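Local coordinates for macrophage migration inhibitory factor (Plasmodium berghei, PDB 2WKB), which is a parasite member of the macrophage migration inhibitory factor family, a trimer whose alpha/beta subunits each hold two beta-alpha-beta units, at residues E4-I9 with D43-L48; N29-P34 with T63-I68; G56-R61 with N86-K91; L75-I80 with V95-R100. All coordinates share one frame; numbering follows the deposited sequence.

Interaction 1: E4-I9 with D43-L48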
# COMPACT_ATOMS: atom_id res chain seq x y z
N GLU E 4 6.72 -5.71 -4.06
CA GLU E 4 7.08 -4.70 -3.09
C GLU E 4 7.70 -5.31 -1.86
O GLU E 4 7.13 -6.20 -1.25
CB GLU E 4 5.91 -3.82 -2.71
CG GLU E 4 4.65 -4.41 -2.21
CD GLU E 4 3.43 -3.44 -2.31
OE1 GLU E 4 3.55 -2.23 -1.89
OE2 GLU E 4 2.36 -3.90 -2.80
N LEU E 5 8.85 -4.75 -1.48
CA LEU E 5 9.53 -5.14 -0.25
C LEU E 5 9.18 -4.06 0.76
O LEU E 5 9.65 -2.91 0.63
CB LEU E 5 11.03 -5.10 -0.53
CG LEU E 5 12.03 -5.24 0.61
CD1 LEU E 5 11.67 -6.45 1.50
CD2 LEU E 5 13.52 -5.35 -0.01
N ILE E 6 8.41 -4.44 1.77
CA ILE E 6 7.98 -3.50 2.75
C ILE E 6 8.69 -3.92 4.03
O ILE E 6 8.56 -5.09 4.51
CB ILE E 6 6.46 -3.62 2.94
CG1 ILE E 6 5.77 -3.14 1.65
CG2 ILE E 6 6.02 -2.78 4.13
CD1 ILE E 6 4.36 -3.64 1.56
N THR E 7 9.55 -3.03 4.56
CA THR E 7 10.49 -3.52 5.59
C THR E 7 10.89 -2.36 6.55
O THR E 7 10.90 -1.23 6.12
CB THR E 7 11.81 -4.13 4.96
OG1 THR E 7 12.59 -4.64 6.01
CG2 THR E 7 12.63 -3.13 4.08
N ASN E 8 11.20 -2.70 7.80
CA ASN E 8 11.73 -1.70 8.75
C ASN E 8 13.28 -1.71 8.68
O ASN E 8 13.96 -1.12 9.58
CB ASN E 8 11.24 -1.99 10.20
CG ASN E 8 11.49 -3.42 10.62
OD1 ASN E 8 12.38 -4.07 10.09
ND2 ASN E 8 10.68 -3.94 11.53
N ILE E 9 13.84 -2.48 7.77
CA ILE E 9 15.31 -2.52 7.64
C ILE E 9 15.80 -1.40 6.76
O ILE E 9 15.41 -1.26 5.63
CB ILE E 9 15.80 -3.90 7.17
CG1 ILE E 9 15.48 -4.92 8.27
CG2 ILE E 9 17.35 -3.79 6.82
CD1 ILE E 9 15.79 -6.31 7.84
N ASP E 43 10.03 -0.22 0.21
CA ASP E 43 9.21 0.69 0.96
C ASP E 43 9.65 0.61 2.42
O ASP E 43 9.35 -0.36 3.14
CB ASP E 43 7.71 0.34 0.83
CG ASP E 43 6.80 1.43 1.42
OD1 ASP E 43 7.27 2.36 2.12
OD2 ASP E 43 5.59 1.37 1.16
N TYR E 44 10.45 1.61 2.82
CA TYR E 44 11.04 1.68 4.16
C TYR E 44 10.01 2.15 5.17
O TYR E 44 9.49 3.31 5.10
CB TYR E 44 12.24 2.66 4.17
CG TYR E 44 12.84 2.80 5.53
CD1 TYR E 44 13.29 1.67 6.24
CD2 TYR E 44 12.90 4.08 6.14
CE1 TYR E 44 13.81 1.78 7.57
CE2 TYR E 44 13.44 4.23 7.42
CZ TYR E 44 13.92 3.11 8.11
OH TYR E 44 14.43 3.32 9.39
N GLN E 45 9.62 1.22 6.02
CA GLN E 45 8.56 1.51 6.97
C GLN E 45 9.16 1.25 8.36
O GLN E 45 9.13 0.12 8.88
CB GLN E 45 7.36 0.60 6.69
CG GLN E 45 6.62 1.04 5.42
CD GLN E 45 5.92 2.39 5.61
OE1 GLN E 45 5.35 2.67 6.65
NE2 GLN E 45 6.01 3.25 4.61
N LYS E 46 9.69 2.33 8.96
CA LYS E 46 10.55 2.06 10.11
C LYS E 46 9.76 1.51 11.33
O LYS E 46 10.35 0.87 12.18
CB LYS E 46 11.29 3.32 10.53
CG LYS E 46 10.39 4.48 10.86
CD LYS E 46 11.30 5.59 11.41
CE LYS E 46 10.52 6.85 11.39
NZ LYS E 46 11.41 7.83 12.28
N ASN E 47 8.48 1.83 11.39
CA ASN E 47 7.59 1.43 12.51
C ASN E 47 6.90 0.05 12.33
O ASN E 47 6.15 -0.40 13.22
CB ASN E 47 6.60 2.57 12.78
CG ASN E 47 7.24 3.65 13.66
OD1 ASN E 47 7.71 3.35 14.77
ND2 ASN E 47 7.38 4.89 13.12
N LEU E 48 7.24 -0.62 11.25
CA LEU E 48 6.62 -1.94 10.90
C LEU E 48 6.89 -2.97 12.02
O LEU E 48 8.03 -3.16 12.47
CB LEU E 48 7.20 -2.50 9.59
CG LEU E 48 6.60 -3.85 9.07
CD1 LEU E 48 5.07 -3.63 8.76
CD2 LEU E 48 7.43 -4.30 7.78
O HOH W 1 14.73 1.08 10.91

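Interaction 2: N29-P34 with T63-I68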
# COMPACT_ATOMS: atom_id res chain seq x y z
N ASN E 29 13.62 -15.44 -13.89
CA ASN E 29 14.29 -16.73 -14.02
C ASN E 29 13.29 -17.86 -13.78
O ASN E 29 13.05 -18.68 -14.69
CB ASN E 29 15.50 -16.84 -13.09
CG ASN E 29 16.76 -16.20 -13.68
OD1 ASN E 29 16.98 -16.23 -14.90
ND2 ASN E 29 17.61 -15.67 -12.82
N ILE E 30 12.67 -17.87 -12.58
CA ILE E 30 11.69 -18.88 -12.17
C ILE E 30 10.53 -18.99 -13.15
O ILE E 30 10.13 -20.12 -13.51
CB ILE E 30 11.33 -18.70 -10.63
CG1 ILE E 30 12.58 -19.08 -9.83
CG2 ILE E 30 10.25 -19.64 -10.23
CD1 ILE E 30 12.70 -18.59 -8.42
N LEU E 31 10.01 -17.85 -13.64
CA LEU E 31 8.89 -17.84 -14.59
C LEU E 31 9.27 -18.30 -15.98
O LEU E 31 8.41 -18.81 -16.72
CB LEU E 31 8.26 -16.43 -14.66
CG LEU E 31 7.21 -16.01 -13.63
CD1 LEU E 31 7.48 -16.23 -12.12
CD2 LEU E 31 6.81 -14.56 -13.90
N GLY E 32 10.55 -18.17 -16.31
CA GLY E 32 11.07 -18.42 -17.64
C GLY E 32 10.60 -17.40 -18.66
O GLY E 32 10.53 -17.73 -19.87
N LYS E 33 10.26 -16.17 -18.21
CA LYS E 33 9.65 -15.10 -19.07
C LYS E 33 10.20 -13.73 -18.65
O LYS E 33 10.62 -13.58 -17.50
CB LYS E 33 8.14 -14.99 -18.86
CG LYS E 33 7.28 -16.23 -19.18
CD LYS E 33 6.07 -16.22 -18.22
CE LYS E 33 4.79 -16.78 -18.81
NZ LYS E 33 3.74 -15.75 -18.51
N PRO E 34 10.14 -12.74 -19.54
CA PRO E 34 10.60 -11.38 -19.22
C PRO E 34 9.72 -10.68 -18.18
O PRO E 34 8.51 -10.94 -18.12
CB PRO E 34 10.51 -10.66 -20.56
CG PRO E 34 10.68 -11.74 -21.58
CD PRO E 34 10.03 -12.96 -20.99
N THR E 63 2.00 -8.94 -6.58
CA THR E 63 0.62 -8.68 -6.99
C THR E 63 0.53 -8.78 -8.49
O THR E 63 1.29 -8.13 -9.20
CB THR E 63 0.13 -7.31 -6.51
OG1 THR E 63 0.10 -7.30 -5.09
CG2 THR E 63 -1.34 -7.09 -6.97
N SER E 64 -0.32 -9.70 -8.98
CA SER E 64 -0.72 -9.63 -10.37
C SER E 64 0.45 -9.87 -11.31
O SER E 64 0.57 -9.23 -12.35
CB SER E 64 -1.35 -8.28 -10.67
OG SER E 64 -2.66 -8.18 -10.07
N ILE E 65 1.32 -10.75 -10.91
CA ILE E 65 2.38 -11.12 -11.79
C ILE E 65 1.94 -12.40 -12.51
O ILE E 65 1.86 -13.49 -11.92
CB ILE E 65 3.73 -11.30 -11.05
CG1 ILE E 65 4.20 -9.94 -10.49
CG2 ILE E 65 4.77 -11.89 -11.99
CD1 ILE E 65 5.41 -10.05 -9.57
N GLY E 66 1.76 -12.26 -13.81
CA GLY E 66 1.31 -13.40 -14.66
C GLY E 66 2.30 -14.54 -14.67
O GLY E 66 3.50 -14.31 -14.78
N GLY E 67 1.82 -15.78 -14.56
CA GLY E 67 2.72 -16.94 -14.67
C GLY E 67 3.22 -17.45 -13.32
O GLY E 67 3.86 -18.49 -13.29
N ILE E 68 2.99 -16.69 -12.24
CA ILE E 68 3.28 -17.22 -10.91
C ILE E 68 2.08 -18.06 -10.51
O ILE E 68 0.95 -17.63 -10.65
CB ILE E 68 3.42 -16.14 -9.80
CG1 ILE E 68 4.58 -15.22 -10.11
CG2 ILE E 68 3.68 -16.82 -8.44
CD1 ILE E 68 4.73 -14.14 -9.00

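Interaction 3: G56-R61 with N86-K91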
# COMPACT_ATOMS: atom_id res chain seq x y z
N GLY E 56 14.06 -6.29 12.96
CA GLY E 56 14.20 -6.44 11.49
C GLY E 56 13.17 -7.44 10.92
O GLY E 56 13.05 -8.56 11.39
N TYR E 57 12.38 -6.97 9.96
CA TYR E 57 11.32 -7.81 9.40
C TYR E 57 11.11 -7.35 7.94
O TYR E 57 11.11 -6.15 7.63
CB TYR E 57 10.04 -7.58 10.22
CG TYR E 57 8.79 -8.24 9.61
CD1 TYR E 57 8.62 -9.60 9.63
CD2 TYR E 57 7.83 -7.44 8.98
CE1 TYR E 57 7.43 -10.18 9.04
CE2 TYR E 57 6.68 -7.98 8.39
CZ TYR E 57 6.49 -9.36 8.45
OH TYR E 57 5.32 -9.93 7.87
N CYS E 58 10.88 -8.32 7.06
CA CYS E 58 10.57 -8.04 5.66
C CYS E 58 9.25 -8.68 5.23
O CYS E 58 9.03 -9.88 5.45
CB CYS E 58 11.71 -8.51 4.75
SG CYS E 58 13.33 -7.84 5.18
N PHE E 59 8.37 -7.90 4.61
CA PHE E 59 7.12 -8.40 4.09
C PHE E 59 7.26 -8.17 2.60
O PHE E 59 7.40 -7.00 2.17
CB PHE E 59 5.99 -7.58 4.64
CG PHE E 59 4.65 -7.90 4.01
CD1 PHE E 59 4.30 -9.20 3.65
CD2 PHE E 59 3.72 -6.90 3.79
CE1 PHE E 59 3.07 -9.49 3.10
CE2 PHE E 59 2.46 -7.18 3.25
CZ PHE E 59 2.14 -8.49 2.88
N VAL E 60 7.21 -9.24 1.79
CA VAL E 60 7.28 -9.05 0.34
C VAL E 60 5.90 -9.39 -0.27
O VAL E 60 5.35 -10.45 0.02
CB VAL E 60 8.34 -9.90 -0.30
CG1 VAL E 60 8.45 -9.64 -1.86
CG2 VAL E 60 9.78 -9.60 0.32
N ARG E 61 5.30 -8.47 -1.00
CA ARG E 61 3.98 -8.73 -1.55
C ARG E 61 4.09 -8.70 -3.09
O ARG E 61 4.61 -7.71 -3.64
CB ARG E 61 3.03 -7.67 -1.08
CG ARG E 61 1.52 -7.97 -1.56
CD ARG E 61 0.52 -7.09 -0.74
NE ARG E 61 0.87 -5.67 -0.74
CZ ARG E 61 0.52 -4.82 0.23
NH1 ARG E 61 0.89 -3.55 0.13
NH2 ARG E 61 -0.20 -5.23 1.27
N ASN E 86 20.52 -12.72 2.66
CA ASN E 86 21.85 -12.32 2.20
C ASN E 86 22.05 -10.80 2.27
O ASN E 86 22.92 -10.31 3.04
CB ASN E 86 22.18 -12.93 0.79
CG ASN E 86 23.56 -12.47 0.24
OD1 ASN E 86 24.51 -12.29 1.01
ND2 ASN E 86 23.66 -12.28 -1.10
N HIS E 87 21.25 -10.03 1.55
CA HIS E 87 21.47 -8.59 1.45
C HIS E 87 21.08 -7.77 2.70
O HIS E 87 21.70 -6.72 2.99
CB HIS E 87 20.75 -8.01 0.22
CG HIS E 87 21.38 -8.40 -1.09
ND1 HIS E 87 22.59 -7.90 -1.51
CD2 HIS E 87 20.98 -9.29 -2.04
CE1 HIS E 87 22.91 -8.45 -2.67
NE2 HIS E 87 21.95 -9.29 -3.02
N LEU E 88 20.03 -8.20 3.41
CA LEU E 88 19.49 -7.38 4.50
C LEU E 88 19.75 -7.92 5.87
O LEU E 88 19.35 -7.29 6.87
CB LEU E 88 17.99 -7.16 4.35
CG LEU E 88 17.55 -6.04 3.37
CD1 LEU E 88 18.13 -6.13 1.97
CD2 LEU E 88 16.04 -6.12 3.30
N SER E 89 20.39 -9.08 5.89
CA SER E 89 20.63 -9.93 7.06
C SER E 89 19.41 -10.13 7.92
O SER E 89 19.52 -10.19 9.15
CB SER E 89 21.78 -9.40 7.94
OG SER E 89 22.78 -8.80 7.14
N VAL E 90 18.22 -10.16 7.32
CA VAL E 90 17.01 -10.46 8.10
C VAL E 90 17.01 -12.00 8.37
O VAL E 90 17.50 -12.78 7.54
CB VAL E 90 15.79 -10.02 7.29
CG1 VAL E 90 15.77 -10.76 5.96
CG2 VAL E 90 14.46 -10.25 8.05
N LYS E 91 16.51 -12.40 9.53
CA LYS E 91 16.24 -13.81 9.85
C LYS E 91 15.13 -14.34 8.89
O LYS E 91 14.09 -13.68 8.75
CB LYS E 91 15.63 -13.92 11.24
CG LYS E 91 16.58 -13.65 12.40
CD LYS E 91 15.74 -13.56 13.68
CE LYS E 91 16.44 -12.71 14.76
NZ LYS E 91 17.62 -13.40 15.28
O HOH W 2 15.39 -10.34 11.60

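Interaction 4: L75-I80 with V95-R100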
# COMPACT_ATOMS: atom_id res chain seq x y z
N LEU E 75 8.95 -22.08 -4.84
CA LEU E 75 10.26 -21.93 -5.35
C LEU E 75 10.69 -20.44 -5.36
O LEU E 75 11.82 -20.11 -4.98
CB LEU E 75 10.30 -22.53 -6.79
CG LEU E 75 9.62 -23.92 -7.03
CD1 LEU E 75 10.59 -25.06 -6.58
CD2 LEU E 75 8.06 -24.15 -6.44
N LEU E 76 9.83 -19.56 -5.85
CA LEU E 76 10.12 -18.10 -5.88
C LEU E 76 10.24 -17.55 -4.43
O LEU E 76 11.16 -16.77 -4.13
CB LEU E 76 9.00 -17.39 -6.61
CG LEU E 76 9.22 -15.88 -6.83
CD1 LEU E 76 10.73 -15.42 -7.37
CD2 LEU E 76 8.11 -15.31 -7.72
N ALA E 77 9.36 -17.99 -3.55
CA ALA E 77 9.44 -17.48 -2.18
C ALA E 77 10.75 -17.91 -1.51
O ALA E 77 11.35 -17.12 -0.75
CB ALA E 77 8.14 -17.92 -1.28
N ASP E 78 11.20 -19.14 -1.79
CA ASP E 78 12.46 -19.66 -1.26
C ASP E 78 13.59 -18.77 -1.81
O ASP E 78 14.43 -18.28 -1.05
CB ASP E 78 12.61 -21.10 -1.69
CG ASP E 78 13.88 -21.81 -1.10
OD1 ASP E 78 14.80 -21.18 -0.56
OD2 ASP E 78 13.92 -23.04 -1.15
N LYS E 79 13.58 -18.47 -3.10
CA LYS E 79 14.67 -17.65 -3.65
C LYS E 79 14.69 -16.24 -3.09
O LYS E 79 15.78 -15.65 -2.78
CB LYS E 79 14.61 -17.54 -5.16
CG LYS E 79 15.77 -16.67 -5.67
CD LYS E 79 17.17 -17.43 -5.51
CE LYS E 79 18.38 -16.72 -6.24
NZ LYS E 79 19.62 -17.53 -5.94
N ILE E 80 13.52 -15.64 -2.97
CA ILE E 80 13.44 -14.29 -2.38
C ILE E 80 13.94 -14.29 -0.91
O ILE E 80 14.64 -13.33 -0.47
CB ILE E 80 11.98 -13.74 -2.53
CG1 ILE E 80 11.72 -13.45 -4.02
CG2 ILE E 80 11.76 -12.41 -1.65
CD1 ILE E 80 10.21 -13.11 -4.31
N VAL E 95 10.92 -13.09 7.57
CA VAL E 95 10.56 -12.85 6.15
C VAL E 95 9.19 -13.47 5.92
O VAL E 95 8.94 -14.65 6.28
CB VAL E 95 11.54 -13.48 5.18
CG1 VAL E 95 11.13 -13.27 3.69
CG2 VAL E 95 12.94 -12.86 5.44
N TYR E 96 8.30 -12.69 5.31
CA TYR E 96 6.96 -13.23 5.04
C TYR E 96 6.66 -12.80 3.60
O TYR E 96 6.86 -11.65 3.27
CB TYR E 96 5.96 -12.62 6.03
CG TYR E 96 4.48 -13.00 5.84
CD1 TYR E 96 4.02 -14.27 6.13
CD2 TYR E 96 3.55 -12.03 5.44
CE1 TYR E 96 2.63 -14.60 5.99
CE2 TYR E 96 2.18 -12.33 5.31
CZ TYR E 96 1.74 -13.63 5.55
OH TYR E 96 0.39 -13.92 5.39
N ILE E 97 6.24 -13.75 2.76
CA ILE E 97 6.06 -13.48 1.36
C ILE E 97 4.62 -13.80 1.01
O ILE E 97 4.15 -14.90 1.31
CB ILE E 97 7.00 -14.30 0.57
CG1 ILE E 97 8.44 -13.83 0.94
CG2 ILE E 97 6.74 -14.06 -1.01
CD1 ILE E 97 9.37 -14.72 0.41
N GLU E 98 3.92 -12.85 0.40
CA GLU E 98 2.55 -13.03 0.02
C GLU E 98 2.35 -12.80 -1.46
O GLU E 98 2.90 -11.83 -2.03
CB GLU E 98 1.75 -12.06 0.84
CG GLU E 98 0.31 -12.07 0.60
CD GLU E 98 -0.36 -11.00 1.46
OE1 GLU E 98 -0.47 -11.25 2.67
OE2 GLU E 98 -0.69 -9.93 0.91
N PHE E 99 1.56 -13.68 -2.11
CA PHE E 99 1.28 -13.63 -3.55
C PHE E 99 -0.25 -13.39 -3.72
O PHE E 99 -1.06 -14.12 -3.19
CB PHE E 99 1.62 -14.95 -4.28
CG PHE E 99 3.07 -15.37 -4.24
CD1 PHE E 99 3.91 -15.00 -5.27
CD2 PHE E 99 3.58 -16.13 -3.20
CE1 PHE E 99 5.29 -15.40 -5.29
CE2 PHE E 99 4.96 -16.52 -3.21
CZ PHE E 99 5.79 -16.13 -4.27
N ARG E 100 -0.64 -12.35 -4.42
CA ARG E 100 -2.08 -12.09 -4.70
C ARG E 100 -2.23 -11.99 -6.19
O ARG E 100 -1.44 -11.30 -6.83
CB ARG E 100 -2.51 -10.77 -4.13
CG ARG E 100 -1.89 -10.35 -2.84
CD ARG E 100 -2.45 -8.96 -2.42
NE ARG E 100 -1.78 -7.84 -3.10
CZ ARG E 100 -2.04 -6.55 -2.87
NH1 ARG E 100 -2.96 -6.20 -1.96
NH2 ARG E 100 -1.38 -5.59 -3.52

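Interaction 1: E4-I9 with D43-L48
Strands 4-7 and 39-44 run parallel here, as the two strands of the first beta-alpha-beta unit of the MIF fold. Three backbone bonds tie them. Asp43 N gives to Leu5 O at 2.7 Å, nearly along the C=O axis. Thr7 N gives to Asp43 O, and Gln45 N reaches Thr7 O at 2.8 Å from above the carbonyl plane. Beyond the strands Asn8 takes over. Its CG sits in the crowded position between backbone N and carbonyl carbon (chi1 51°). Asn8 CB lies 3.3 Å from Gln45 O and also packs near Lys46 O. From CG the amide splits two ways. Asn8 ND2 donates to Leu48 O at 2.9 Å, a bent bond (149° at the hydrogen), and also to Glu55 O. Asn8 OD1 accepts from Tyr57 N. Leu48 closes the type I turn from Gln45. Leu48 CD2 lies 3.5 Å from Ile6 O, and the Leu48 and Ile6 side chains cross at about a right angle. Water 1 links Asn8 O to Tyr44 OH, lying in the plane of the ring. Gln45 NE2 donates to Asp43 OD1 at 2.9 Å, while Gln45 OE1 accepts from Asn41 of the second subunit. The contact is thus mainly polar. One asparagine amide extends the strand pairing into the turn, and the Gln45 amide carries the bonding on to the next subunit of the trimer.

Interaction 2: N29-P34 with T63-I68
Leu31, on the last turn of helix 13-31, leans on the loop that follows strand 58-63. Its two methyls divide the work. Leu31 CD1 meets Ile68 CG1 at 3.7 Å, the two side chains crossing obliquely. Leu31 CD2 touches Ile65 CG2 at 3.9 Å, and those side chains cross at about a right angle. The same methyl, Leu31 CD2, lies 3.4 Å from Gly66 O. Ile65 to Ile68 form a type II turn, with Gly67 at positive phi (95°), so the leucine is held across the turn by an isoleucine at each of its ends. Lys33 makes the loose side. Its chain bends along its length, and NZ stays 4.0 Å from Gly66 O, too far for a bond. Lys33 and Gly66 are exposed, so this edge faces solvent. Gly32, also at positive phi, ends the helix in a Schellman motif, and its N bonds to Asn29 O at 3.0 Å. The contact therefore joins one helix end to a loop at the surface. Helix 73-88 lies alongside: Ile30 and Ile68 both pack on its Leu76. Ile65 reaches Pro1 and Ile38, and Thr63, at the end of strand 58-63, bonds to Arg100 of strand 95-100.

Interaction 3: G56-R61 with N86-K91
In the second beta-alpha-beta unit of the MIF fold, helix 73-88 packs against one face of the sheet, and here its C-terminal end meets the start of strand 58-63. Cys58 is the centre of the contact. Its side chain points toward the helix end, with SG anti to the carbonyl carbon and beside the backbone N (chi1 -55°). This turns the sulfur toward two aliphatic side chains, which meet it from directions about a right angle apart. Leu88 comes with one branch: CD2 ends 3.7 Å from Cys58 SG. Val90 offers its branched top. Its CG1 takes the crowded position between backbone N and carbonyl carbon (chi1 59°), and CG2 is anti to the backbone N. Both methyls then face the sulfur, with Val90 CG1 at 3.9 Å from Cys58 SG. Val90 CG2 also reaches the residues before the strand, to 4.0 Å from Gly56 O and 4.2 Å from Tyr57 CA. Ser89, at positive phi (46°), is the first residue to leave helical angles; Leu88 and Val90 on either side of it both point toward the strand. The contact is apolar and buried. Leu5 and Thr7 of the next strand also touch Cys58, and Leu84, one helical turn before Leu88, packs on both Cys58 and Val90. The Tyr57 side chain points away from the helix end, and its ring stacks with Phe50. At the outer end polar groups return. Gly56 O accepts from Arg94 NE. It also accepts from water 2 at 2.9 Å, and that water takes the N-H of Lys91, with Lys91 N 3.1 Å away.

Interaction 4: L75-I80 with V95-R100
The second beta-alpha-beta unit of the MIF fold sets helix 73-88 against the sheet, and this contact is its helix-on-strand packing. The segment axes approach to 9.3 Å and run at 146°, so helix and strand are roughly antiparallel. Leu76, Ala77 and Ile80 point from the helix toward the strand. Ile97 and Phe99, two apart and on the same face of strand 95-100, point back. Ala77 lies between them. Its small CB allows a close approach, and Ala77 and Ile97 form the nearest CA pair. With CG1 anti to the carbonyl carbon (chi1 -64°) and the chain extended beyond it (chi2 170°), Ile97 reaches the helix with CD1. There Ile97 CD1 lies 3.3 Å from Ala77 O and 3.8 Å from Ala77 CB. Ile80 comes in obliquely on the same methyl, its CG2 3.9 Å from Ile97 CD1. Phe99 meets the helix with its ring edge. Leu76 CD2 sits 3.7 Å from Phe99 CE1, in the ring plane, and Ala77 CB sits 4.0 Å from CE2 of Phe99, on the other side of CZ. The tip of the ring is thus wedged between two successive helix residues. Packing is tightest at the Ile97 methyl. Ala77 O, which it crowds, also accepts from Thr81 OG1. All five side chains are buried. Leu76 also packs on Ile27 and Ile30 of helix 13-31. Strand 95-100 pairs with strand 58-63 on one side, and on its other a strand of the second subunit adds on antiparallel, so the sheet continues across the interface.

How the interactions relate
Interactions 3 and 4 are buried and apolar, and both hold helix 73-88 to the sheet, at strands 58-63 and 95-100, which are neighbours. Interaction 1 is partly buried and mainly polar, because it pairs strands within the sheet and runs into a turn at a subunit interface. It touches interaction 3 directly: Ile6 N probably bonds to Phe59 O, and Thr7 OG1 to Tyr57 O. Interaction 2 is the surface contact, aliphatic, with an exposed lysine beside it. Its centre lies about 24 Å from that of interaction 1, across the chain's middle. It connects to interaction 4 where Ser64 N probably bonds to Arg100 O and Ile68 packs on Phe99.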